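Local coordinates for heme-binding protein A (PDB 3TPA) that probably binds glutathione or a related small peptide as the extracytoplasmic solute-binding protein of an uptake system, although it is named for heme binding, at residues Q37-R42 / V203-N208; V44-K47 / E52-P55; M125-I130 / I154-M159. The protein carries 1 engineered substitution. All coordinates share one frame; numbering follows the deposited sequence. Where two conformers were deposited one is given.

Contact 1 of 3, residues Q37-R42 / V203-N208; sequences QQVYNR and VRYTAN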
loop_
_atom_site.group_PDB
_atom_site.type_symbol
_atom_site.label_atom_id
_atom_site.label_comp_id
_atom_site.label_asym_id
_atom_site.label_seq_id
_atom_site.Cartn_x
_atom_site.Cartn_y
_atom_site.Cartn_z
ATOM N N GLN A 37 1.610 -12.549 6.781
ATOM C CA GLN A 37 2.607 -11.866 7.591
ATOM C C GLN A 37 3.210 -12.777 8.642
ATOM O O GLN A 37 4.332 -12.544 9.066
ATOM C CB GLN A 37 2.051 -10.579 8.233
ATOM C CG GLN A 37 1.874 -9.400 7.271
ATOM C CD GLN A 37 3.191 -8.761 6.830
ATOM O OE1 GLN A 37 4.031 -8.402 7.650
ATOM N NE2 GLN A 37 3.361 -8.605 5.527
ATOM N N GLN A 38 2.477 -13.807 9.060
ATOM C CA GLN A 38 2.975 -14.708 10.109
ATOM C C GLN A 38 3.248 -16.127 9.603
ATOM O O GLN A 38 4.176 -16.794 10.065
ATOM C CB GLN A 38 1.959 -14.822 11.254
ATOM C CG GLN A 38 1.230 -13.537 11.663
ATOM C CD GLN A 38 2.142 -12.353 11.989
ATOM O OE1 GLN A 38 3.287 -12.501 12.402
ATOM N NE2 GLN A 38 1.613 -11.161 11.801
ATOM N N VAL A 39 2.406 -16.590 8.683
ATOM C CA VAL A 39 2.337 -18.004 8.310
ATOM C C VAL A 39 3.091 -18.361 7.003
ATOM O O VAL A 39 3.526 -19.498 6.827
ATOM C CB VAL A 39 0.862 -18.437 8.186
ATOM C CG1 VAL A 39 0.743 -19.907 7.776
ATOM C CG2 VAL A 39 0.121 -18.167 9.514
ATOM N N TYR A 40 3.249 -17.392 6.104
ATOM C CA TYR A 40 3.835 -17.639 4.776
ATOM C C TYR A 40 5.150 -16.884 4.545
ATOM O O TYR A 40 5.535 -16.042 5.353
ATOM C CB TYR A 40 2.839 -17.211 3.693
ATOM C CG TYR A 40 1.588 -18.069 3.597
ATOM C CD1 TYR A 40 1.594 -19.235 2.852
ATOM C CD2 TYR A 40 0.397 -17.698 4.218
ATOM C CE1 TYR A 40 0.468 -20.024 2.734
ATOM C CE2 TYR A 40 -0.752 -18.492 4.103
ATOM C CZ TYR A 40 -0.700 -19.659 3.353
ATOM O OH TYR A 40 -1.802 -20.485 3.204
ATOM N N ASN A 41 5.817 -17.199 3.428
ATOM C CA ASN A 41 6.949 -16.427 2.902
ATOM C C ASN A 41 6.728 -16.118 1.452
ATOM O O ASN A 41 5.870 -16.727 0.820
ATOM C CB ASN A 41 8.258 -17.205 3.013
ATOM C CG ASN A 41 8.768 -17.273 4.434
ATOM O OD1 ASN A 41 8.849 -18.344 5.034
ATOM N ND2 ASN A 41 9.096 -16.117 4.987
ATOM N N ARG A 42 7.514 -15.177 0.927
ATOM C CA ARG A 42 7.521 -14.851 -0.495
ATOM C C ARG A 42 8.894 -15.169 -1.065
ATOM O O ARG A 42 9.820 -15.435 -0.318
ATOM C CB ARG A 42 7.227 -13.357 -0.702
ATOM C CG ARG A 42 5.743 -12.966 -0.685
ATOM C CD ARG A 42 5.024 -13.303 0.622
ATOM N NE ARG A 42 5.644 -12.645 1.765
ATOM C CZ ARG A 42 5.347 -12.929 3.025
ATOM N NH1 ARG A 42 4.437 -13.849 3.280
ATOM N NH2 ARG A 42 5.957 -12.303 4.023
ATOM N N VAL A 203 -7.698 -15.386 17.007
ATOM C CA VAL A 203 -6.861 -16.199 16.117
ATOM C C VAL A 203 -5.540 -16.529 16.822
ATOM O O VAL A 203 -4.841 -15.637 17.284
ATOM C CB VAL A 203 -6.595 -15.512 14.768
ATOM C CG1 VAL A 203 -5.969 -16.482 13.803
ATOM C CG2 VAL A 203 -7.880 -14.955 14.170
ATOM N N ARG A 204 -5.204 -17.813 16.916
ATOM C CA ARG A 204 -4.040 -18.237 17.694
ATOM C C ARG A 204 -2.910 -18.855 16.869
ATOM O O ARG A 204 -3.161 -19.630 15.945
ATOM C CB ARG A 204 -4.473 -19.228 18.781
ATOM C CG ARG A 204 -5.188 -18.581 19.957
ATOM C CD ARG A 204 -5.493 -19.613 21.051
ATOM N NE ARG A 204 -5.821 -18.983 22.328
ATOM C CZ ARG A 204 -7.007 -18.462 22.617
ATOM N NH1 ARG A 204 -7.980 -18.488 21.719
ATOM N NH2 ARG A 204 -7.219 -17.909 23.801
ATOM N N TYR A 205 -1.669 -18.525 17.222
ATOM C CA TYR A 205 -0.497 -19.032 16.507
ATOM C C TYR A 205 0.557 -19.532 17.468
ATOM O O TYR A 205 0.634 -19.080 18.605
ATOM C CB TYR A 205 0.165 -17.948 15.637
ATOM C CG TYR A 205 -0.776 -17.230 14.716
ATOM C CD1 TYR A 205 -0.822 -17.523 13.357
ATOM C CD2 TYR A 205 -1.614 -16.254 15.204
ATOM C CE1 TYR A 205 -1.702 -16.855 12.509
ATOM C CE2 TYR A 205 -2.493 -15.584 14.372
ATOM C CZ TYR A 205 -2.533 -15.883 13.030
ATOM O OH TYR A 205 -3.416 -15.207 12.229
ATOM N N THR A 206 1.386 -20.443 16.971
ATOM C CA THR A 206 2.545 -20.948 17.695
ATOM C C THR A 206 3.799 -20.803 16.853
ATOM O O THR A 206 3.744 -20.927 15.634
ATOM C CB THR A 206 2.370 -22.437 18.019
ATOM O OG1 THR A 206 1.237 -22.605 18.884
ATOM C CG2 THR A 206 3.615 -22.977 18.704
ATOM N N ALA A 207 4.936 -20.555 17.490
ATOM C CA ALA A 207 6.185 -20.416 16.749
ATOM C C ALA A 207 6.558 -21.701 16.010
ATOM O O ALA A 207 6.391 -22.808 16.523
ATOM C CB ALA A 207 7.318 -19.994 17.678
ATOM N N ASN A 208 7.072 -21.528 14.796
ATOM C CA ASN A 208 7.611 -22.618 14.002
ATOM C C ASN A 208 9.060 -22.895 14.390
ATOM O O ASN A 208 9.950 -22.074 14.148
ATOM C CB ASN A 208 7.534 -22.257 12.518
ATOM C CG ASN A 208 8.140 -23.317 11.624
ATOM O OD1 ASN A 208 8.398 -24.443 12.059
ATOM N ND2 ASN A 208 8.365 -22.964 10.356
#
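Gln38 NE2 is held by two backbone carbonyls, those of Asn33 and Thr505. This grip fixes the amide end of Gln38 away from Tyr205. The carbon part of the side chain stays behind to meet the ring. Gln38 CB lies 4.4 Å from Tyr205 CE1, at an oblique position. Val39 comes closer. Its CG2 methyl sits at the edge of the tyrosine ring, near the ring plane, 3.7 Å from Tyr205 CE1. The same methyl is 4.0 Å from Tyr205 CD1, so it rests at the CD1-CE1 edge. The Val39 and Tyr205 side chains cross at about a right angle. In Val39, CG1 is anti to the backbone N (chi1 179°). That places CG2 beside the backbone N, where it meets Tyr205, while CG1 lies over one face of the Tyr40 ring, offset toward its rim. The Tyr205 hydroxyl is bonded to the carbonyl oxygen of Ala34, just ahead of helix 36-39. Leu221 and Phe192, on the strands flanking 202-207, also pack on Tyr205. No hydrogen bond joins 37-42 to 203-208 directly, and only 102 Å² is buried between them. The chemistry implies a light apolar touch in a buried setting. Gln38 NE2 and Tyr205 OH both bond to backbone carbonyl oxygens outside the two segments, bonds that should restrain both side chains.

Contact 2 of 3, residues V44-K47 / E52-P55; sequences VEFK and EVEP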
loop_
_atom_site.group_PDB
_atom_site.type_symbol
_atom_site.label_atom_id
_atom_site.label_comp_id
_atom_site.label_asym_id
_atom_site.label_seq_id
_atom_site.Cartn_x
_atom_site.Cartn_y
_atom_site.Cartn_z
ATOM N N VAL A 44 11.103 -13.177 -2.537
ATOM C CA VAL A 44 11.939 -12.180 -1.858
ATOM C C VAL A 44 11.059 -11.388 -0.890
ATOM O O VAL A 44 9.846 -11.296 -1.089
ATOM C CB VAL A 44 12.630 -11.226 -2.861
ATOM C CG1 VAL A 44 13.411 -12.022 -3.902
ATOM C CG2 VAL A 44 11.590 -10.310 -3.550
ATOM N N GLU A 45 11.653 -10.832 0.165
ATOM C CA GLU A 45 10.884 -10.157 1.211
ATOM C C GLU A 45 11.390 -8.733 1.387
ATOM O O GLU A 45 12.560 -8.475 1.161
ATOM C CB GLU A 45 11.075 -10.881 2.547
ATOM C CG GLU A 45 10.915 -12.393 2.490
ATOM C CD GLU A 45 9.476 -12.816 2.586
ATOM O OE1 GLU A 45 9.219 -13.998 2.900
ATOM O OE2 GLU A 45 8.600 -11.958 2.355
ATOM N N PHE A 46 10.532 -7.815 1.822
ATOM C CA PHE A 46 10.991 -6.445 2.085
ATOM C C PHE A 46 11.895 -6.422 3.326
ATOM O O PHE A 46 11.559 -7.010 4.346
ATOM C CB PHE A 46 9.804 -5.505 2.313
ATOM C CG PHE A 46 8.958 -5.269 1.083
ATOM C CD1 PHE A 46 9.399 -4.440 0.073
ATOM C CD2 PHE A 46 7.708 -5.854 0.963
ATOM C CE1 PHE A 46 8.623 -4.221 -1.044
ATOM C CE2 PHE A 46 6.923 -5.634 -0.148
ATOM C CZ PHE A 46 7.382 -4.809 -1.155
ATOM N N LYS A 47 13.042 -5.763 3.244
ATOM C CA LYS A 47 13.862 -5.557 4.436
ATOM C C LYS A 47 12.993 -4.832 5.455
ATOM O O LYS A 47 12.142 -4.032 5.070
ATOM C CB LYS A 47 15.115 -4.726 4.116
ATOM C CG LYS A 47 16.171 -5.468 3.296
ATOM C CD LYS A 47 17.413 -4.609 3.053
ATOM C CE LYS A 47 18.558 -5.426 2.462
ATOM N NZ LYS A 47 19.114 -6.425 3.428
ATOM N N GLU A 52 12.970 -1.740 -0.045
ATOM C CA GLU A 52 13.880 -2.613 -0.775
ATOM C C GLU A 52 13.765 -4.081 -0.319
ATOM O O GLU A 52 13.420 -4.369 0.848
ATOM C CB GLU A 52 15.317 -2.113 -0.659
ATOM C CG GLU A 52 15.894 -2.087 0.730
ATOM C CD GLU A 52 17.348 -1.628 0.733
ATOM O OE1 GLU A 52 18.224 -2.403 1.178
ATOM O OE2 GLU A 52 17.615 -0.497 0.278
ATOM N N VAL A 53 14.042 -4.999 -1.246
ATOM C CA VAL A 53 13.846 -6.426 -0.993
ATOM C C VAL A 53 15.164 -7.128 -0.643
ATOM O O VAL A 53 16.238 -6.609 -0.916
ATOM C CB VAL A 53 13.149 -7.135 -2.196
ATOM C CG1 VAL A 53 11.801 -6.465 -2.508
ATOM C CG2 VAL A 53 14.034 -7.131 -3.438
ATOM N N GLU A 54 15.065 -8.305 -0.034
ATOM C CA GLU A 54 16.228 -9.142 0.252
ATOM C C GLU A 54 15.782 -10.575 -0.005
ATOM O O GLU A 54 14.597 -10.800 -0.196
ATOM C CB GLU A 54 16.683 -8.976 1.712
ATOM C CG GLU A 54 15.665 -9.479 2.724
ATOM C CD GLU A 54 16.028 -9.117 4.152
ATOM O OE1 GLU A 54 17.172 -8.679 4.392
ATOM O OE2 GLU A 54 15.172 -9.264 5.037
ATOM N N PRO A 55 16.721 -11.546 -0.023
ATOM C CA PRO A 55 16.341 -12.950 -0.281
ATOM C C PRO A 55 15.279 -13.515 0.668
ATOM O O PRO A 55 15.326 -13.266 1.869
ATOM C CB PRO A 55 17.658 -13.706 -0.092
ATOM C CG PRO A 55 18.694 -12.705 -0.556
ATOM C CD PRO A 55 18.188 -11.362 -0.053
HETATM O O HOH W 1 12.786 -9.373 5.317
#
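Glu45 and Glu54 face each other as the antiparallel hydrogen-bonded pair of this contact. Glu45 N donates to Glu54 O at 3.0 Å, and Glu54 N donates to Glu45 O at 2.8 Å. A third backbone bond, from Lys47 N to Glu52 O at 2.8 Å, lies nearer the turn. Weaker CA-H...O contacts fill in between. Val53 CA approaches Glu45 O, and Phe46 CA approaches Glu52 O. The apolar contacts centre on Val53. Val44, paired with Pro55, reaches diagonally to it, with Val44 CG2 3.8 Å from Val53 CB. Phe46 and Val53 are a non-hydrogen-bonded pair. The ring of Phe46 meets Val53 obliquely, with Phe46 CD1 4.1 Å from Val53 CG1. Ala158 and Thr155 touch this apolar side, and Phe502 meets the Phe46 ring. The charged groups include a salt bridge from Lys47 NZ to Glu54 OE1, 3.1 Å long. The lysine bends at its last torsion (chi4 -68°) to bring NZ round to the carboxylate. It meets OE1 on the anti side, 31° out of the carboxylate plane. A water also donates to Phe46 O at 2.8 Å. The carboxylate of Glu45 turns back along its own chain, to Arg42 and Asn41. The arrangement is that of a beta hairpin. Strand 44-46 forms one edge of a five-stranded antiparallel sheet, and strand 53-63 is its neighbour.

Contact 3 of 3, residues M125-I130 / I154-M159; sequences MNLPSI and ITTVAM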
loop_
_atom_site.group_PDB
_atom_site.type_symbol
_atom_site.label_atom_id
_atom_site.label_comp_id
_atom_site.label_asym_id
_atom_site.label_seq_id
_atom_site.Cartn_x
_atom_site.Cartn_y
_atom_site.Cartn_z
ATOM N N MET A 125 -2.038 -5.089 -9.448
ATOM C CA MET A 125 -0.633 -4.920 -9.824
ATOM C C MET A 125 -0.366 -5.213 -11.311
ATOM O O MET A 125 0.784 -5.307 -11.748
ATOM C CB MET A 125 0.269 -5.789 -8.938
ATOM C CG MET A 125 0.083 -5.537 -7.443
ATOM S SD MET A 125 0.151 -3.784 -6.995
ATOM C CE MET A 125 1.842 -3.381 -7.433
ATOM N N ASN A 126 -1.441 -5.368 -12.073
ATOM C CA ASN A 126 -1.364 -5.489 -13.525
ATOM C C ASN A 126 -0.560 -6.674 -14.019
ATOM O O ASN A 126 0.009 -6.629 -15.099
ATOM C CB ASN A 126 -0.819 -4.204 -14.148
ATOM C CG ASN A 126 -1.498 -2.965 -13.613
ATOM O OD1 ASN A 126 -2.703 -2.765 -13.796
ATOM N ND2 ASN A 126 -0.723 -2.115 -12.946
ATOM N N LEU A 127 -0.512 -7.741 -13.237
ATOM C CA LEU A 127 0.192 -8.940 -13.691
ATOM C C LEU A 127 -0.448 -9.616 -14.910
ATOM O O LEU A 127 0.247 -10.261 -15.685
ATOM C CB LEU A 127 0.347 -9.947 -12.548
ATOM C CG LEU A 127 1.185 -9.385 -11.398
ATOM C CD1 LEU A 127 1.457 -10.456 -10.375
ATOM C CD2 LEU A 127 2.480 -8.812 -11.935
ATOM N N PRO A 128 -1.779 -9.512 -15.072
ATOM C CA PRO A 128 -2.299 -10.204 -16.257
ATOM C C PRO A 128 -1.637 -9.701 -17.538
ATOM O O PRO A 128 -1.535 -10.433 -18.514
ATOM C CB PRO A 128 -3.780 -9.830 -16.258
ATOM C CG PRO A 128 -4.114 -9.579 -14.819
ATOM C CD PRO A 128 -2.857 -8.956 -14.231
ATOM N N SER A 129 -1.205 -8.452 -17.529
ATOM C CA SER A 129 -0.627 -7.849 -18.717
ATOM C C SER A 129 0.899 -7.780 -18.652
ATOM O O SER A 129 1.566 -7.744 -19.677
ATOM C CB SER A 129 -1.215 -6.451 -18.937
ATOM O OG SER A 129 -0.995 -5.619 -17.819
ATOM N N ILE A 130 1.445 -7.761 -17.439
ATOM C CA ILE A 130 2.892 -7.697 -17.247
ATOM C C ILE A 130 3.552 -9.081 -17.326
ATOM O O ILE A 130 4.653 -9.231 -17.849
ATOM C CB ILE A 130 3.221 -7.043 -15.894
ATOM C CG1 ILE A 130 2.870 -5.554 -15.944
ATOM C CG2 ILE A 130 4.684 -7.247 -15.535
ATOM C CD1 ILE A 130 3.042 -4.826 -14.635
ATOM N N ILE A 154 10.178 -6.729 -9.203
ATOM C CA ILE A 154 10.884 -7.365 -8.076
ATOM C C ILE A 154 10.217 -7.051 -6.718
ATOM O O ILE A 154 10.100 -7.921 -5.841
ATOM C CB ILE A 154 12.414 -7.036 -8.055
ATOM C CG1 ILE A 154 13.159 -8.039 -7.159
ATOM C CG2 ILE A 154 12.700 -5.585 -7.603
ATOM C CD1 ILE A 154 12.883 -9.489 -7.501
ATOM N N THR A 155 9.741 -5.824 -6.542
ATOM C CA THR A 155 9.014 -5.504 -5.307
ATOM C C THR A 155 7.611 -6.108 -5.288
ATOM O O THR A 155 7.114 -6.501 -4.239
ATOM C CB THR A 155 8.983 -3.995 -4.987
ATOM O OG1 THR A 155 8.477 -3.280 -6.102
ATOM C CG2 THR A 155 10.385 -3.481 -4.692
ATOM N N THR A 156 6.970 -6.216 -6.449
ATOM C CA THR A 156 5.683 -6.901 -6.497
ATOM C C THR A 156 5.788 -8.342 -5.974
ATOM O O THR A 156 4.892 -8.828 -5.284
ATOM C CB THR A 156 5.077 -6.862 -7.916
ATOM O OG1 THR A 156 4.879 -5.492 -8.285
ATOM C CG2 THR A 156 3.730 -7.610 -7.963
ATOM N N VAL A 157 6.895 -9.006 -6.287
ATOM C CA VAL A 157 7.133 -10.399 -5.889
ATOM C C VAL A 157 7.191 -10.580 -4.364
ATOM O O VAL A 157 6.958 -11.684 -3.850
ATOM C CB VAL A 157 8.437 -10.932 -6.523
ATOM C CG1 VAL A 157 8.824 -12.286 -5.952
ATOM C CG2 VAL A 157 8.275 -11.020 -8.027
ATOM N N ALA A 158 7.499 -9.494 -3.658
ATOM C CA ALA A 158 7.582 -9.490 -2.194
ATOM C C ALA A 158 6.240 -9.181 -1.517
ATOM O O ALA A 158 6.122 -9.198 -0.286
ATOM C CB ALA A 158 8.642 -8.477 -1.738
ATOM N N MET A 159 5.220 -8.904 -2.321
ATOM C CA MET A 159 3.926 -8.553 -1.754
ATOM C C MET A 159 3.202 -9.785 -1.245
ATOM O O MET A 159 3.418 -10.904 -1.731
ATOM C CB MET A 159 3.087 -7.779 -2.790
ATOM C CG MET A 159 3.675 -6.415 -3.163
ATOM S SD MET A 159 2.705 -5.575 -4.445
ATOM C CE MET A 159 1.127 -5.393 -3.619
#
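Met125 bends at both chi2 (-50°) and chi3 (-64°), which turns its methyl toward Thr156 and Met159. Met159 bends only at its last torsion (chi3 61°). The two methionines therefore reach toward each other tip to tip. Met125 CE lies 3.8 Å from Met159 SD, and Met159 CE lies 3.9 Å from Met125 SD. Each methyl thus meets the sulfur of the other residue. Thr156 runs alongside Met125 in the opposite direction. Its OG1 is 3.8 Å from Met125 CE, and its CG2 is 4.0 Å from Met125 CB. Leu127 adds a looser touch, with CD2 4.3 Å from Thr156 CG2. No hydrogen bond crosses the contact. All four touching residues are buried. Asn416 covers part of Met125 and Thr156, and Tyr121 packs on Met159. The backbone geometry sets up the meeting. A type I beta turn runs from Thr156 to Met159. On the other side, Asn126 occupies the N-cap position of helix 127-130, though its side chain makes no capping bond. It is also the C-prime residue of a Schellman motif that closes helix 120-124, so the junction of these two helices packs against the 156-159 turn.

Contacts 1 and 3 are buried, whereas contact 2 lies at the surface. Their chemistry differs. Contact 2 is the largest and pairs two neighbouring strands, so it has backbone bonds, to which it adds a salt bridge and apolar pairs. Contacts 1 and 3 have no hydrogen bond across them; one rests on a valine at a ring edge, the other on two methionines. The first segments of contacts 1 and 2 adjoin in the chain, since helix 36-39 leads into strand 44-46. Their second segments belong to different sheets. Residues 154-159 link the three: Ala158 packs on Val44 and Phe46 of contact 2, Thr155 on Phe46, and the Met159 carbonyl oxygen touches Arg42 of contact 1.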